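Local coordinates for protein putative isomerase (Streptomyces coelicolor A3, PDB 2OQH) that probably acts as an isomerase or acid-sugar dehydratase of the enolase superfamily, perhaps converting D-glucarate to 5-dehydro-4-deoxy-D-glucarate with loss of water, at residues 329-341 with 354-366. Numbering follows the deposited sequence.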
loop_
_atom_site.group_PDB
_atom_site.type_symbol
_atom_site.label_atom_id
_atom_site.label_comp_id
_atom_site.label_asym_id
_atom_site.label_seq_id
_atom_site.Cartn_x
_atom_site.Cartn_y
_atom_site.Cartn_z
ATOM N N LEU A 329 8.495 9.295 -4.537
ATOM C CA LEU A 329 8.101 10.150 -5.656
ATOM C C LEU A 329 7.432 11.425 -5.168
ATOM O O LEU A 329 6.961 12.235 -5.968
ATOM C CB LEU A 329 7.107 9.423 -6.561
ATOM C CG LEU A 329 7.571 8.165 -7.284
ATOM C CD1 LEU A 329 6.385 7.572 -8.039
ATOM C CD2 LEU A 329 8.709 8.503 -8.225
ATOM N N HIS A 330 7.380 11.602 -3.857
ATOM C CA HIS A 330 6.723 12.766 -3.291
ATOM C C HIS A 330 7.540 14.042 -3.412
ATOM O O HIS A 330 8.774 14.027 -3.329
ATOM C CB HIS A 330 6.385 12.523 -1.813
ATOM C CG HIS A 330 7.459 12.957 -0.865
ATOM N ND1 HIS A 330 7.593 14.261 -0.436
ATOM C CD2 HIS A 330 8.461 12.264 -0.273
ATOM C CE1 HIS A 330 8.627 14.352 0.381
ATOM N NE2 HIS A 330 9.171 13.155 0.497
ATOM N N ALA A 331 6.826 15.139 -3.640
ATOM C CA ALA A 331 7.428 16.455 -3.722
ATOM C C ALA A 331 6.816 17.172 -2.523
ATOM O O ALA A 331 7.019 16.750 -1.381
ATOM C CB ALA A 331 7.042 17.145 -5.028
ATOM N N ASP A 332 6.040 18.219 -2.771
ATOM C CA ASP A 332 5.415 18.968 -1.689
ATOM C C ASP A 332 4.235 18.167 -1.126
ATOM O O ASP A 332 3.542 17.465 -1.865
ATOM C CB ASP A 332 4.959 20.336 -2.214
ATOM C CG ASP A 332 4.694 21.330 -1.098
ATOM O OD1 ASP A 332 5.357 21.233 -0.046
ATOM O OD2 ASP A 332 3.830 22.217 -1.277
ATOM N N ASP A 333 4.016 18.268 0.182
ATOM C CA ASP A 333 2.937 17.534 0.847
ATOM C C ASP A 333 2.316 18.446 1.894
ATOM O O ASP A 333 2.887 19.487 2.231
ATOM C CB ASP A 333 3.508 16.285 1.534
ATOM C CG ASP A 333 2.478 15.175 1.699
ATOM O OD1 ASP A 333 1.264 15.483 1.739
ATOM O OD2 ASP A 333 2.891 13.995 1.804
ATOM N N ILE A 334 1.156 18.068 2.422
ATOM C CA ILE A 334 0.526 18.905 3.427
ATOM C C ILE A 334 1.057 18.639 4.826
ATOM O O ILE A 334 0.529 19.149 5.804
ATOM C CB ILE A 334 -1.004 18.774 3.403
ATOM C CG1 ILE A 334 -1.435 17.330 3.640
ATOM C CG2 ILE A 334 -1.528 19.242 2.057
ATOM C CD1 ILE A 334 -2.932 17.157 3.568
ATOM N N ILE A 335 2.109 17.836 4.923
ATOM C CA ILE A 335 2.722 17.575 6.220
ATOM C C ILE A 335 4.227 17.624 6.038
ATOM O O ILE A 335 4.723 17.761 4.920
ATOM C CB ILE A 335 2.334 16.185 6.811
ATOM C CG1 ILE A 335 3.087 15.064 6.091
ATOM C CG2 ILE A 335 0.838 15.966 6.678
ATOM C CD1 ILE A 335 3.013 13.723 6.804
ATOM N N GLU A 336 4.955 17.525 7.143
ATOM C CA GLU A 336 6.406 17.543 7.080
ATOM C C GLU A 336 6.898 16.225 6.486
ATOM O O GLU A 336 6.378 15.155 6.811
ATOM C CB GLU A 336 6.976 17.740 8.483
ATOM C CG GLU A 336 6.728 19.130 9.034
ATOM C CD GLU A 336 7.703 20.149 8.463
ATOM O OE1 GLU A 336 8.887 20.137 8.883
ATOM O OE2 GLU A 336 7.295 20.949 7.586
ATOM N N PRO A 337 7.912 16.283 5.608
ATOM C CA PRO A 337 8.443 15.061 4.992
ATOM C C PRO A 337 8.846 13.975 6.001
ATOM O O PRO A 337 9.396 14.263 7.069
ATOM C CB PRO A 337 9.647 15.567 4.194
ATOM C CG PRO A 337 9.247 16.969 3.832
ATOM C CD PRO A 337 8.638 17.471 5.123
ATOM N N LEU A 338 8.564 12.724 5.649
ATOM C CA LEU A 338 8.921 11.599 6.497
ATOM C C LEU A 338 10.397 11.318 6.245
ATOM O O LEU A 338 10.930 11.674 5.197
ATOM C CB LEU A 338 8.088 10.371 6.127
ATOM C CG LEU A 338 6.574 10.532 6.252
ATOM C CD1 LEU A 338 5.895 9.281 5.700
ATOM C CD2 LEU A 338 6.190 10.763 7.707
ATOM N N HIS A 339 11.051 10.671 7.201
ATOM C CA HIS A 339 12.472 10.373 7.087
ATOM C C HIS A 339 12.768 9.161 6.204
ATOM O O HIS A 339 12.687 8.017 6.659
ATOM C CB HIS A 339 13.054 10.158 8.488
ATOM C CG HIS A 339 14.549 10.198 8.536
ATOM N ND1 HIS A 339 15.343 9.211 7.995
ATOM C CD2 HIS A 339 15.396 11.118 9.059
ATOM C CE1 HIS A 339 16.614 9.518 8.182
ATOM N NE2 HIS A 339 16.675 10.669 8.824
ATOM N N LEU A 340 13.106 9.420 4.941
ATOM C CA LEU A 340 13.440 8.363 3.983
ATOM C C LEU A 340 14.926 8.462 3.677
ATOM O O LEU A 340 15.370 9.411 3.027
ATOM C CB LEU A 340 12.643 8.527 2.682
ATOM C CG LEU A 340 13.078 7.612 1.527
ATOM C CD1 LEU A 340 12.961 6.152 1.931
ATOM C CD2 LEU A 340 12.222 7.899 0.303
ATOM N N GLU A 341 15.691 7.476 4.139
ATOM C CA GLU A 341 17.132 7.488 3.937
ATOM C C GLU A 341 17.690 6.103 3.637
ATOM O O GLU A 341 17.393 5.135 4.341
ATOM C CB GLU A 341 17.814 8.032 5.202
ATOM C CG GLU A 341 19.337 8.182 5.115
ATOM C CD GLU A 341 19.977 8.387 6.488
ATOM O OE1 GLU A 341 19.329 8.998 7.365
ATOM O OE2 GLU A 341 21.132 7.945 6.692
ATOM N N GLY A 354 2.007 10.985 14.344
ATOM C CA GLY A 354 3.293 11.651 14.445
ATOM C C GLY A 354 3.558 12.645 13.330
ATOM O O GLY A 354 4.708 12.845 12.937
ATOM N N VAL A 355 2.505 13.268 12.810
ATOM C CA VAL A 355 2.658 14.245 11.736
ATOM C C VAL A 355 1.769 15.463 11.962
ATOM O O VAL A 355 0.706 15.363 12.576
ATOM C CB VAL A 355 2.308 13.637 10.361
ATOM C CG1 VAL A 355 3.189 12.427 10.091
ATOM C CG2 VAL A 355 0.832 13.253 10.318
ATOM N N SER A 356 2.213 16.611 11.455
ATOM C CA SER A 356 1.474 17.860 11.592
ATOM C C SER A 356 1.037 18.364 10.221
ATOM O O SER A 356 1.853 18.473 9.309
ATOM C CB SER A 356 2.350 18.917 12.269
ATOM O OG SER A 356 1.620 20.123 12.423
ATOM N N VAL A 357 -0.243 18.682 10.084
ATOM C CA VAL A 357 -0.772 19.141 8.807
ATOM C C VAL A 357 -0.821 20.653 8.612
ATOM O O VAL A 357 -1.347 21.379 9.449
ATOM C CB VAL A 357 -2.196 18.599 8.572
ATOM C CG1 VAL A 357 -2.692 19.016 7.186
ATOM C CG2 VAL A 357 -2.205 17.086 8.718
ATOM N N ASP A 358 -0.282 21.109 7.484
ATOM C CA ASP A 358 -0.275 22.524 7.115
ATOM C C ASP A 358 -1.612 22.807 6.426
ATOM O O ASP A 358 -1.819 22.423 5.269
ATOM C CB ASP A 358 0.871 22.789 6.135
ATOM C CG ASP A 358 1.010 24.253 5.767
ATOM O OD1 ASP A 358 -0.014 24.910 5.488
ATOM O OD2 ASP A 358 2.162 24.740 5.738
ATOM N N GLU A 359 -2.523 23.477 7.122
ATOM C CA GLU A 359 -3.823 23.763 6.531
ATOM C C GLU A 359 -3.786 24.709 5.340
ATOM O O GLU A 359 -4.592 24.581 4.416
ATOM C CB GLU A 359 -4.780 24.288 7.600
ATOM C CG GLU A 359 -5.399 23.171 8.426
ATOM C CD GLU A 359 -6.073 23.677 9.676
ATOM O OE1 GLU A 359 -6.763 24.714 9.578
ATOM O OE2 GLU A 359 -5.921 23.041 10.747
ATOM N N ASP A 360 -2.847 25.649 5.343
ATOM C CA ASP A 360 -2.744 26.586 4.230
ATOM C C ASP A 360 -2.461 25.809 2.946
ATOM O O ASP A 360 -3.107 26.035 1.926
ATOM C CB ASP A 360 -1.631 27.610 4.489
ATOM C CG ASP A 360 -1.883 28.437 5.734
ATOM O OD1 ASP A 360 -3.041 28.874 5.931
ATOM O OD2 ASP A 360 -0.929 28.655 6.515
ATOM N N LYS A 361 -1.509 24.883 3.006
ATOM C CA LYS A 361 -1.165 24.071 1.842
ATOM C C LYS A 361 -2.346 23.196 1.446
ATOM O O LYS A 361 -2.639 23.026 0.259
ATOM C CB LYS A 361 0.047 23.185 2.138
ATOM C CG LYS A 361 1.361 23.951 2.297
ATOM C CD LYS A 361 2.539 22.988 2.337
ATOM C CE LYS A 361 3.868 23.715 2.245
ATOM N NZ LYS A 361 5.020 22.759 2.164
ATOM N N LEU A 362 -3.011 22.630 2.451
ATOM C CA LEU A 362 -4.175 21.787 2.208
ATOM C C LEU A 362 -5.183 22.609 1.414
ATOM O O LEU A 362 -5.687 22.173 0.377
ATOM C CB LEU A 362 -4.805 21.343 3.533
ATOM C CG LEU A 362 -6.170 20.645 3.450
ATOM C CD1 LEU A 362 -6.023 19.295 2.715
ATOM C CD2 LEU A 362 -6.726 20.438 4.860
ATOM N N ARG A 363 -5.471 23.808 1.906
ATOM C CA ARG A 363 -6.419 24.672 1.228
ATOM C C ARG A 363 -5.887 24.990 -0.171
ATOM O O ARG A 363 -6.643 25.028 -1.136
ATOM C CB ARG A 363 -6.633 25.955 2.035
ATOM C CG ARG A 363 -7.963 26.632 1.761
ATOM C CD ARG A 363 -8.156 27.866 2.636
ATOM N NE ARG A 363 -7.016 28.777 2.540
ATOM C CZ ARG A 363 -6.021 28.829 3.422
ATOM N NH1 ARG A 363 -6.029 28.025 4.483
ATOM N NH2 ARG A 363 -5.007 29.667 3.227
ATOM N N HIS A 364 -4.578 25.201 -0.279
ATOM C CA HIS A 364 -3.961 25.507 -1.571
ATOM C C HIS A 364 -4.157 24.385 -2.594
ATOM O O HIS A 364 -4.627 24.615 -3.712
ATOM C CB HIS A 364 -2.461 25.773 -1.378
ATOM C CG HIS A 364 -1.694 25.912 -2.661
ATOM N ND1 HIS A 364 -1.882 26.960 -3.539
ATOM C CD2 HIS A 364 -0.731 25.133 -3.210
ATOM C CE1 HIS A 364 -1.069 26.820 -4.571
ATOM N NE2 HIS A 364 -0.358 25.718 -4.395
ATOM N N TYR A 365 -3.807 23.163 -2.208
ATOM C CA TYR A 365 -3.927 22.035 -3.120
ATOM C C TYR A 365 -5.342 21.567 -3.387
ATOM O O TYR A 365 -5.565 20.777 -4.305
ATOM C CB TYR A 365 -3.052 20.890 -2.627
ATOM C CG TYR A 365 -1.592 21.232 -2.802
ATOM C CD1 TYR A 365 -1.043 21.364 -4.075
ATOM C CD2 TYR A 365 -0.774 21.487 -1.705
ATOM C CE1 TYR A 365 0.283 21.746 -4.258
ATOM C CE2 TYR A 365 0.564 21.873 -1.875
ATOM C CZ TYR A 365 1.082 22.002 -3.160
ATOM O OH TYR A 365 2.388 22.409 -3.354
ATOM N N ALA A 366 -6.297 22.049 -2.597
ATOM C CA ALA A 366 -7.687 21.689 -2.824
ATOM C C ALA A 366 -8.162 22.587 -3.957
ATOM O O ALA A 366 -9.051 22.218 -4.720
ATOM C CB ALA A 366 -8.523 21.935 -1.578
#
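Y365 OH donates to D332 OD2 at 2.5 Å, on its anti lone pair and close to the plane of the phenol ring. K361 NZ makes a salt bridge to the other oxygen, D332 OD1, on its syn lone pair, 2.7 Å away. The lysine gets there with an extended chain, which passes D333 O. Carboxylate and ring planes stand 67° apart. With an alanine here in place of D332, the K361 ammonium would probably lose its charge partner and the Y365 hydroxyl its acceptor. Two residues on, I334 O accepts from D358 N at 2.7 Å, a nearly straight bond (167°). D358 is the N-cap: its OD1 accepts from K361 N. I334 CG2 lies 3.7 Å from L362 CA, and its CD1 meets L362 CD1. I335 CD1 presses on V355 CG1 at 3.5 Å, while I335 CG2 touches V357 CG2. W47 of the N-terminal domain sheet and I304 of helix 303-315 also touch V357. The contact thus ties a loop of the enolase-type barrel domain to the C-terminal helix, which packs on that sheet. Two bonds from one helix, one to each oxygen of D332, probably fix the turn of its carboxylate, while the lysine offsets its charge.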